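Local coordinates for protein Rho-class glutathione S-transferase (Laternula elliptica, PDB 3QAV) that probably conjugates glutathione to electrophilic compounds, as a transferase of the glutathione S-transferase superfamily, and has a glutathione-binding site, at residues A116-R121 with T182-F187; H164-L169 with Y206-K211; A193-Q198 with G237-L242. All blocks are in the same frame, centred on the assembly; numbering follows the deposited sequence.

Interaction 1: A116-R121 with T182-F187; sequences AKVYQR and TMADVF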
loop_
_atom_site.group_PDB
_atom_site.type_symbol
_atom_site.label_atom_id
_atom_site.label_comp_id
_atom_site.label_asym_id
_atom_site.label_seq_id
_atom_site.Cartn_x
_atom_site.Cartn_y
_atom_site.Cartn_z
ATOM N N ALA A 116 -9.088 -9.239 10.902
ATOM C CA ALA A 116 -8.028 -9.693 10.014
ATOM C C ALA A 116 -8.525 -9.700 8.566
ATOM O O ALA A 116 -7.792 -9.333 7.645
ATOM C CB ALA A 116 -7.559 -11.085 10.424
ATOM N N LYS A 117 -9.770 -10.111 8.363
ATOM C CA LYS A 117 -10.324 -10.134 7.014
ATOM C C LYS A 117 -10.563 -8.714 6.489
ATOM O O LYS A 117 -10.421 -8.471 5.291
ATOM C CB LYS A 117 -11.624 -10.944 6.975
ATOM C CG LYS A 117 -12.393 -10.815 5.666
ATOM C CD LYS A 117 -11.558 -11.233 4.468
ATOM C CE LYS A 117 -11.239 -12.720 4.520
ATOM N NZ LYS A 117 -12.492 -13.521 4.601
ATOM N N VAL A 118 -10.923 -7.783 7.375
ATOM C CA VAL A 118 -11.136 -6.393 6.964
ATOM C C VAL A 118 -9.789 -5.830 6.487
ATOM O O VAL A 118 -9.704 -5.237 5.413
ATOM C CB VAL A 118 -11.700 -5.525 8.127
ATOM C CG1 VAL A 118 -11.732 -4.056 7.723
ATOM C CG2 VAL A 118 -13.125 -5.991 8.485
ATOM N N TYR A 119 -8.741 -6.031 7.286
ATOM C CA TYR A 119 -7.392 -5.588 6.926
ATOM C C TYR A 119 -7.003 -6.244 5.592
ATOM O O TYR A 119 -6.471 -5.590 4.704
ATOM C CB TYR A 119 -6.381 -6.001 8.006
ATOM C CG TYR A 119 -6.368 -5.140 9.265
ATOM C CD1 TYR A 119 -6.404 -5.727 10.533
ATOM C CD2 TYR A 119 -6.251 -3.748 9.188
ATOM C CE1 TYR A 119 -6.322 -4.953 11.696
ATOM C CE2 TYR A 119 -6.162 -2.958 10.350
ATOM C CZ TYR A 119 -6.198 -3.568 11.596
ATOM O OH TYR A 119 -6.103 -2.801 12.737
ATOM N N GLN A 120 -7.271 -7.536 5.447
ATOM C CA GLN A 120 -6.937 -8.218 4.196
ATOM C C GLN A 120 -7.556 -7.497 2.993
ATOM O O GLN A 120 -6.853 -7.159 2.034
ATOM C CB GLN A 120 -7.417 -9.678 4.223
ATOM C CG GLN A 120 -7.430 -10.363 2.849
ATOM C CD GLN A 120 -6.038 -10.617 2.265
ATOM O OE1 GLN A 120 -5.877 -10.762 1.044
ATOM N NE2 GLN A 120 -5.036 -10.693 3.131
ATOM N N ARG A 121 -8.863 -7.259 3.042
ATOM C CA ARG A 121 -9.543 -6.585 1.933
ATOM C C ARG A 121 -9.005 -5.167 1.691
ATOM O O ARG A 121 -8.766 -4.785 0.552
ATOM C CB ARG A 121 -11.052 -6.555 2.187
ATOM C CG ARG A 121 -11.707 -7.945 2.200
ATOM C CD ARG A 121 -11.843 -8.534 0.793
ATOM N NE ARG A 121 -10.717 -9.364 0.377
ATOM C CZ ARG A 121 -10.660 -10.689 0.501
ATOM N NH1 ARG A 121 -9.580 -11.349 0.084
ATOM N NH2 ARG A 121 -11.676 -11.359 1.035
ATOM N N THR A 182 -17.355 -1.404 6.549
ATOM C CA THR A 182 -16.131 -1.350 7.349
ATOM C C THR A 182 -15.056 -0.551 6.624
ATOM O O THR A 182 -15.275 -0.074 5.513
ATOM C CB THR A 182 -15.565 -2.762 7.619
ATOM O OG1 THR A 182 -15.167 -3.360 6.379
ATOM C CG2 THR A 182 -16.615 -3.644 8.284
ATOM N N MET A 183 -13.890 -0.421 7.250
ATOM C CA MET A 183 -12.785 0.324 6.648
ATOM C C MET A 183 -12.470 -0.209 5.253
ATOM O O MET A 183 -12.040 0.544 4.391
ATOM C CB MET A 183 -11.525 0.232 7.523
ATOM C CG MET A 183 -10.394 1.153 7.066
ATOM S SD MET A 183 -10.823 2.909 7.196
ATOM C CE MET A 183 -10.559 3.199 8.941
ATOM N N ALA A 184 -12.686 -1.504 5.034
ATOM C CA ALA A 184 -12.416 -2.114 3.733
ATOM C C ALA A 184 -13.219 -1.457 2.612
ATOM O O ALA A 184 -12.716 -1.288 1.495
ATOM C CB ALA A 184 -12.717 -3.607 3.773
ATOM N N ASP A 185 -14.468 -1.092 2.900
ATOM C CA ASP A 185 -15.304 -0.449 1.891
ATOM C C ASP A 185 -14.829 0.970 1.600
ATOM O O ASP A 185 -15.032 1.497 0.506
ATOM C CB ASP A 185 -16.759 -0.443 2.341
ATOM C CG ASP A 185 -17.317 -1.841 2.468
ATOM O OD1 ASP A 185 -17.432 -2.340 3.609
ATOM O OD2 ASP A 185 -17.616 -2.446 1.413
ATOM N N VAL A 186 -14.190 1.580 2.586
ATOM C CA VAL A 186 -13.665 2.931 2.435
ATOM C C VAL A 186 -12.557 2.897 1.378
ATOM O O VAL A 186 -12.409 3.821 0.572
ATOM C CB VAL A 186 -13.066 3.431 3.772
ATOM C CG1 VAL A 186 -12.196 4.642 3.532
ATOM C CG2 VAL A 186 -14.179 3.752 4.751
ATOM N N PHE A 187 -11.779 1.822 1.393
ATOM C CA PHE A 187 -10.680 1.673 0.448
ATOM C C PHE A 187 -11.169 1.185 -0.904
ATOM O O PHE A 187 -10.710 1.636 -1.949
ATOM C CB PHE A 187 -9.649 0.661 0.981
ATOM C CG PHE A 187 -8.781 1.187 2.096
ATOM C CD1 PHE A 187 -9.342 1.760 3.229
ATOM C CD2 PHE A 187 -7.392 1.091 2.013
ATOM C CE1 PHE A 187 -8.533 2.235 4.266
ATOM C CE2 PHE A 187 -6.577 1.560 3.042
ATOM C CZ PHE A 187 -7.151 2.133 4.169
#
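The N-capping box of helix 183-197, a hallmark of the helical domain of glutathione S-transferases, packs here through Thr182 and Ala184 against Val118 and Arg121 of helix 112-124. The two helical segments run almost parallel, 6° apart, with axes 8.5 Å from each other. Val118 and Thr182 meet tip to tip, Val118 CG1 standing 3.8 Å from Thr182 OG1. That oxygen lies between its own backbone N and carbonyl carbon (chi1 64°), turned back over the helix start, where Thr182 OG1 accepts a weak bond from Ala184 N at 3.4 Å. The reciprocal half of the box is firmer: Thr182 N donates a hydrogen bond to the anti lone pair of Asp185 OD1, 3.1 Å away. One turn on from Val118, Arg121 CB rests 3.7 Å from Ala184 CB; the rest of the arginine bends off to a salt bridge with Glu124. Met183 touches Val118 CG1 with its CB, and its end then turns away toward Cys95 and Val44. Between these two segments only van der Waals packing of small groups is at work; the capping box pairs Thr182 N and, weakly, Ala184 N, while Asp185 OD2 draws on Val176 N and Tyr212 OH.

Interaction 2: H164-L169 with Y206-K211; sequences HWENYL and YPNIFK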
loop_
_atom_site.group_PDB
_atom_site.type_symbol
_atom_site.label_atom_id
_atom_site.label_comp_id
_atom_site.label_asym_id
_atom_site.label_seq_id
_atom_site.Cartn_x
_atom_site.Cartn_y
_atom_site.Cartn_z
ATOM N N HIS A 164 -11.961 -11.373 -8.654
ATOM C CA HIS A 164 -11.736 -11.604 -7.233
ATOM C C HIS A 164 -12.768 -10.875 -6.394
ATOM O O HIS A 164 -13.421 -11.470 -5.537
ATOM C CB HIS A 164 -10.339 -11.135 -6.840
ATOM C CG HIS A 164 -9.239 -11.977 -7.405
ATOM N ND1 HIS A 164 -8.167 -11.439 -8.087
ATOM C CD2 HIS A 164 -9.022 -13.312 -7.357
ATOM C CE1 HIS A 164 -7.337 -12.407 -8.432
ATOM N NE2 HIS A 164 -7.832 -13.553 -8.001
ATOM N N TRP A 165 -12.924 -9.582 -6.656
ATOM C CA TRP A 165 -13.869 -8.766 -5.910
ATOM C C TRP A 165 -15.311 -9.183 -6.174
ATOM O O TRP A 165 -16.154 -9.132 -5.275
ATOM C CB TRP A 165 -13.643 -7.286 -6.239
ATOM C CG TRP A 165 -12.212 -6.883 -6.011
ATOM C CD1 TRP A 165 -11.224 -6.817 -6.945
ATOM C CD2 TRP A 165 -11.590 -6.603 -4.749
ATOM N NE1 TRP A 165 -10.023 -6.519 -6.347
ATOM C CE2 TRP A 165 -10.220 -6.381 -4.999
ATOM C CE3 TRP A 165 -12.058 -6.520 -3.430
ATOM C CZ2 TRP A 165 -9.311 -6.082 -3.980
ATOM C CZ3 TRP A 165 -11.154 -6.221 -2.415
ATOM C CH2 TRP A 165 -9.796 -6.005 -2.698
ATOM N N GLU A 166 -15.593 -9.608 -7.402
ATOM C CA GLU A 166 -16.933 -10.079 -7.754
ATOM C C GLU A 166 -17.243 -11.241 -6.807
ATOM O O GLU A 166 -18.310 -11.295 -6.188
ATOM C CB GLU A 166 -16.953 -10.569 -9.206
ATOM C CG GLU A 166 -18.288 -11.127 -9.705
ATOM C CD GLU A 166 -19.373 -10.067 -9.836
ATOM O OE1 GLU A 166 -19.033 -8.890 -10.076
ATOM O OE2 GLU A 166 -20.567 -10.416 -9.723
ATOM N N ASN A 167 -16.289 -12.162 -6.694
ATOM C CA ASN A 167 -16.427 -13.323 -5.822
ATOM C C ASN A 167 -16.618 -12.923 -4.367
ATOM O O ASN A 167 -17.516 -13.424 -3.694
ATOM C CB ASN A 167 -15.190 -14.218 -5.922
ATOM C CG ASN A 167 -15.188 -15.071 -7.170
ATOM O OD1 ASN A 167 -14.204 -15.753 -7.466
ATOM N ND2 ASN A 167 -16.291 -15.046 -7.910
ATOM N N TYR A 168 -15.758 -12.032 -3.884
ATOM C CA TYR A 168 -15.838 -11.575 -2.495
ATOM C C TYR A 168 -17.245 -11.057 -2.196
ATOM O O TYR A 168 -17.880 -11.475 -1.225
ATOM C CB TYR A 168 -14.816 -10.455 -2.241
ATOM C CG TYR A 168 -13.368 -10.833 -2.475
ATOM C CD1 TYR A 168 -12.435 -9.870 -2.854
ATOM C CD2 TYR A 168 -12.921 -12.146 -2.300
ATOM C CE1 TYR A 168 -11.102 -10.197 -3.055
ATOM C CE2 TYR A 168 -11.584 -12.485 -2.499
ATOM C CZ TYR A 168 -10.682 -11.508 -2.874
ATOM O OH TYR A 168 -9.361 -11.832 -3.070
ATOM N N LEU A 169 -17.729 -10.147 -3.037
ATOM C CA LEU A 169 -19.059 -9.580 -2.851
ATOM C C LEU A 169 -20.132 -10.661 -2.963
ATOM O O LEU A 169 -21.148 -10.632 -2.254
ATOM C CB LEU A 169 -19.296 -8.456 -3.864
ATOM C CG LEU A 169 -18.506 -7.191 -3.493
ATOM C CD1 LEU A 169 -18.427 -6.237 -4.670
ATOM C CD2 LEU A 169 -19.162 -6.518 -2.283
ATOM N N TYR A 206 -20.312 -7.963 -14.247
ATOM C CA TYR A 206 -19.989 -8.053 -12.820
ATOM C C TYR A 206 -21.181 -7.569 -12.006
ATOM O O TYR A 206 -21.124 -6.520 -11.358
ATOM C CB TYR A 206 -18.776 -7.185 -12.498
ATOM C CG TYR A 206 -17.504 -7.665 -13.146
ATOM C CD1 TYR A 206 -16.856 -8.808 -12.686
ATOM C CD2 TYR A 206 -16.954 -6.984 -14.228
ATOM C CE1 TYR A 206 -15.689 -9.263 -13.287
ATOM C CE2 TYR A 206 -15.787 -7.430 -14.837
ATOM C CZ TYR A 206 -15.161 -8.570 -14.359
ATOM O OH TYR A 206 -14.009 -9.014 -14.958
ATOM N N PRO A 207 -22.276 -8.339 -12.019
ATOM C CA PRO A 207 -23.506 -8.004 -11.293
ATOM C C PRO A 207 -23.386 -7.684 -9.802
ATOM O O PRO A 207 -24.073 -6.787 -9.312
ATOM C CB PRO A 207 -24.409 -9.211 -11.570
ATOM C CG PRO A 207 -23.426 -10.329 -11.803
ATOM C CD PRO A 207 -22.383 -9.664 -12.652
ATOM N N ASN A 208 -22.526 -8.394 -9.078
ATOM C CA ASN A 208 -22.393 -8.138 -7.642
ATOM C C ASN A 208 -21.663 -6.839 -7.350
ATOM O O ASN A 208 -21.993 -6.138 -6.395
ATOM C CB ASN A 208 -21.691 -9.298 -6.937
ATOM C CG ASN A 208 -22.476 -10.584 -7.025
ATOM O OD1 ASN A 208 -22.174 -11.453 -7.840
ATOM N ND2 ASN A 208 -23.502 -10.708 -6.198
ATOM N N ILE A 209 -20.671 -6.520 -8.169
ATOM C CA ILE A 209 -19.938 -5.280 -7.977
ATOM C C ILE A 209 -20.885 -4.135 -8.312
ATOM O O ILE A 209 -20.932 -3.135 -7.600
ATOM C CB ILE A 209 -18.694 -5.206 -8.879
ATOM C CG1 ILE A 209 -17.685 -6.281 -8.449
ATOM C CG2 ILE A 209 -18.090 -3.808 -8.817
ATOM C CD1 ILE A 209 -16.356 -6.230 -9.174
ATOM N N PHE A 210 -21.650 -4.300 -9.392
ATOM C CA PHE A 210 -22.613 -3.291 -9.822
ATOM C C PHE A 210 -23.650 -3.050 -8.730
ATOM O O PHE A 210 -23.989 -1.909 -8.425
ATOM C CB PHE A 210 -23.307 -3.742 -11.106
ATOM C CG PHE A 210 -24.289 -2.743 -11.652
ATOM C CD1 PHE A 210 -25.658 -2.997 -11.610
ATOM C CD2 PHE A 210 -23.842 -1.558 -12.240
ATOM C CE1 PHE A 210 -26.571 -2.089 -12.150
ATOM C CE2 PHE A 210 -24.747 -0.645 -12.782
ATOM C CZ PHE A 210 -26.115 -0.914 -12.736
ATOM N N LYS A 211 -24.151 -4.134 -8.150
ATOM C CA LYS A 211 -25.137 -4.059 -7.079
ATOM C C LYS A 211 -24.513 -3.349 -5.877
ATOM O O LYS A 211 -25.161 -2.543 -5.202
ATOM C CB LYS A 211 -25.573 -5.477 -6.699
ATOM C CG LYS A 211 -26.502 -5.578 -5.507
ATOM C CD LYS A 211 -26.859 -7.039 -5.250
ATOM C CE LYS A 211 -27.782 -7.191 -4.054
ATOM N NZ LYS A 211 -28.181 -8.609 -3.834
#
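Glu166 of helix 148-172 brings its carboxylate to the N-terminal end of helix 207-217, where Asn208 N donates to Glu166 OE2 at 2.9 Å with a fairly straight N-H, 159°. The donor comes in on the syn side, tilted from the carboxylate plane. Ile209 N makes a weak bond to the other oxygen, Glu166 OE1, at 3.5 Å, so two successive amides of the first turn face one carboxylate. Glu166 CG lies anti to the backbone N (chi1 179°) and the chain bends at CG, swinging the acid across. Around it close apolar groups: Glu166 OE1 lies in the plane of the Tyr206 ring, at its edge, 3.4 Å from Tyr206 CD1, and Glu166 OE2 is 3.5 Å from Pro207 CD. One helical turn further, Leu169 crosses Ile209 at about a right angle, with Leu169 CD1 3.9 Å from Ile209 CG1, while Trp165 CB touches Ile209 CD1 at 4.1 Å. The axes of the two helical segments cross at 70° and come within 8.4 Å. Farther out, helix 183-197 backs this packing through Phe188, stacked on the Trp165 ring and touching Leu169, and through Val192, which touches Ile209. Tyr206 OH is tied to the carbonyl of His159, and Trp165 NE1 to Glu161. An alanine in place of Glu166 would remove both acceptors and is likely to leave the amide of Asn208 without this partner and open a gap beside Tyr206. A buried carboxylate set at a helix start, where the first N-H groups point out of the end and lack partners in the helix backbone, is probably stabilised as the anion by the partial positive charge there, joining helices 148-172 and 207-217 by a charged, hydrogen-bonded centre bordered with aliphatic packing.

Interaction 3: A193-Q198 with G237-L242; sequences ALIVRQ and GNLLDL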
loop_
_atom_site.group_PDB
_atom_site.type_symbol
_atom_site.label_atom_id
_atom_site.label_comp_id
_atom_site.label_asym_id
_atom_site.label_seq_id
_atom_site.Cartn_x
_atom_site.Cartn_y
_atom_site.Cartn_z
ATOM N N ALA A 193 -15.951 3.382 -7.910
ATOM C CA ALA A 193 -16.598 4.599 -8.418
ATOM C C ALA A 193 -15.770 5.189 -9.560
ATOM O O ALA A 193 -16.312 5.687 -10.557
ATOM C CB ALA A 193 -16.744 5.623 -7.298
ATOM N N LEU A 194 -14.452 5.132 -9.404
ATOM C CA LEU A 194 -13.527 5.639 -10.411
ATOM C C LEU A 194 -13.678 4.799 -11.680
ATOM O O LEU A 194 -13.703 5.326 -12.786
ATOM C CB LEU A 194 -12.090 5.540 -9.890
ATOM C CG LEU A 194 -10.962 6.138 -10.734
ATOM C CD1 LEU A 194 -11.069 7.653 -10.748
ATOM C CD2 LEU A 194 -9.622 5.724 -10.152
ATOM N N ILE A 195 -13.779 3.484 -11.503
ATOM C CA ILE A 195 -13.937 2.564 -12.627
ATOM C C ILE A 195 -15.203 2.919 -13.403
ATOM O O ILE A 195 -15.171 3.059 -14.624
ATOM C CB ILE A 195 -14.019 1.092 -12.130
ATOM C CG1 ILE A 195 -12.649 0.648 -11.608
ATOM C CG2 ILE A 195 -14.482 0.168 -13.254
ATOM C CD1 ILE A 195 -12.654 -0.709 -10.920
ATOM N N VAL A 196 -16.315 3.061 -12.690
ATOM C CA VAL A 196 -17.579 3.419 -13.322
ATOM C C VAL A 196 -17.440 4.787 -13.988
ATOM O O VAL A 196 -17.942 5.001 -15.090
ATOM C CB VAL A 196 -18.727 3.481 -12.287
ATOM C CG1 VAL A 196 -19.993 4.025 -12.938
ATOM C CG2 VAL A 196 -18.987 2.094 -11.713
ATOM N N ARG A 197 -16.755 5.709 -13.318
ATOM C CA ARG A 197 -16.552 7.048 -13.862
ATOM C C ARG A 197 -15.918 6.962 -15.247
ATOM O O ARG A 197 -16.291 7.700 -16.151
ATOM C CB ARG A 197 -15.655 7.872 -12.930
ATOM C CG ARG A 197 -15.022 9.115 -13.554
ATOM C CD ARG A 197 -16.017 10.253 -13.782
ATOM N NE ARG A 197 -15.335 11.465 -14.249
ATOM C CZ ARG A 197 -15.945 12.598 -14.601
ATOM N NH1 ARG A 197 -15.227 13.633 -15.012
ATOM N NH2 ARG A 197 -17.266 12.704 -14.543
ATOM N N GLN A 198 -14.967 6.054 -15.410
ATOM C CA GLN A 198 -14.287 5.886 -16.686
ATOM C C GLN A 198 -15.185 5.202 -17.710
ATOM O O GLN A 198 -14.745 4.875 -18.809
ATOM C CB GLN A 198 -13.004 5.084 -16.496
ATOM C CG GLN A 198 -11.933 5.808 -15.695
ATOM C CD GLN A 198 -11.278 6.939 -16.470
ATOM O OE1 GLN A 198 -11.439 7.052 -17.690
ATOM N NE2 GLN A 198 -10.518 7.774 -15.765
ATOM N N GLY A 237 -14.113 8.296 -20.141
ATOM C CA GLY A 237 -14.496 7.140 -20.937
ATOM C C GLY A 237 -13.413 6.147 -21.332
ATOM O O GLY A 237 -13.523 5.496 -22.377
ATOM N N ASN A 238 -12.380 6.001 -20.510
ATOM C CA ASN A 238 -11.299 5.073 -20.825
ATOM C C ASN A 238 -11.609 3.602 -20.539
ATOM O O ASN A 238 -10.810 2.725 -20.858
ATOM C CB ASN A 238 -10.024 5.489 -20.094
ATOM C CG ASN A 238 -9.371 6.700 -20.722
ATOM O OD1 ASN A 238 -8.889 6.634 -21.850
ATOM N ND2 ASN A 238 -9.358 7.816 -20.001
ATOM N N LEU A 239 -12.767 3.332 -19.947
ATOM C CA LEU A 239 -13.162 1.957 -19.651
ATOM C C LEU A 239 -14.489 1.606 -20.315
ATOM O O LEU A 239 -15.123 0.607 -19.969
ATOM C CB LEU A 239 -13.254 1.741 -18.137
ATOM C CG LEU A 239 -11.900 1.732 -17.413
ATOM C CD1 LEU A 239 -12.113 1.548 -15.922
ATOM C CD2 LEU A 239 -11.026 0.608 -17.965
ATOM N N LEU A 240 -14.904 2.433 -21.271
ATOM C CA LEU A 240 -16.147 2.210 -21.997
ATOM C C LEU A 240 -16.113 0.879 -22.743
ATOM O O LEU A 240 -17.154 0.258 -22.969
ATOM C CB LEU A 240 -16.396 3.347 -22.997
ATOM C CG LEU A 240 -16.747 4.729 -22.434
ATOM C CD1 LEU A 240 -16.797 5.753 -23.566
ATOM C CD2 LEU A 240 -18.087 4.667 -21.718
ATOM N N ASP A 241 -14.911 0.435 -23.102
ATOM C CA ASP A 241 -14.737 -0.814 -23.839
ATOM C C ASP A 241 -14.334 -1.994 -22.954
ATOM O O ASP A 241 -14.201 -3.120 -23.436
ATOM C CB ASP A 241 -13.680 -0.622 -24.927
ATOM C CG ASP A 241 -12.296 -0.384 -24.354
ATOM O OD1 ASP A 241 -12.148 0.519 -23.505
ATOM O OD2 ASP A 241 -11.357 -1.100 -24.752
ATOM N N LEU A 242 -14.135 -1.739 -21.665
ATOM C CA LEU A 242 -13.732 -2.797 -20.747
ATOM C C LEU A 242 -14.751 -3.921 -20.716
ATOM O O LEU A 242 -14.436 -5.073 -21.023
ATOM C CB LEU A 242 -13.557 -2.241 -19.333
ATOM C CG LEU A 242 -13.073 -3.227 -18.266
ATOM C CD1 LEU A 242 -11.769 -3.864 -18.706
ATOM C CD2 LEU A 242 -12.882 -2.497 -16.949
#
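Backbone and side-chain hydrogen bonds join Gln198, just past the C-terminal end of helix 183-197, to Asn238 and Leu239 in the tail that follows helix 220-224. The carbonyl of Gln198 takes the amide of Leu239, with Leu239 N 2.8 Å from Gln198 O. The same oxygen also meets a CA-H of Gly237, at 3.1 Å from Gly237 CA to Gln198 O. The side chain supplies a second acceptor: Gln198 OE1 is gripped by two donors of one residue, Asn238 N in the carbonyl plane and Asn238 ND2 tilted from it, each 3.2 Å from Gln198 OE1. The two side chains run side by side in the same direction, their amide planes turned 38° against each other. Gln198 reaches this position through a chain bent at CG (chi2 -73°). The receiving element is a type I beta turn from Gly237 to Leu240, with Asn238 and Leu239 at its corners, so the N-H groups of both corner residues are spent on the glutamine. Gly237 opens the turn with a positive phi of 61°, which glycine adopts readily. Leu239 adds the apolar part. Leu239 CG rests 3.6 Å from Gln198 CB, and Leu239 CD1 lies 3.8 Å from Ile195 CG2, the two side chains crossing at an angle. From there Leu239 also reaches Phe135 and Val136 of helix 133-141, while Asp241 makes a salt bridge with Lys139 of that helix. The carbonyl of Leu242 accepts from His159 NE2, carrying the tail on to helix 148-172.

How the interactions relate
From the N terminus, interaction 1 opens on helix 112-124 and closes a mostly helical loop of 60 residues, tying that helix to the start of helix 183-197. Inside that loop interaction 2 opens on helix 148-172 and closes later, on helix 207-217, so the two cross while it ties those helices together. Interaction 3 opens near the other end of helix 183-197, before interaction 2 closes, and ties that end to the C-terminal tail; it crosses interaction 2 and follows interaction 1 in series. Interactions 1 and 2 touch where Arg121 packs on Tyr168, and both reach the second subunit. Interactions 1 and 3 share helix 183-197, their centres about 23 Å apart.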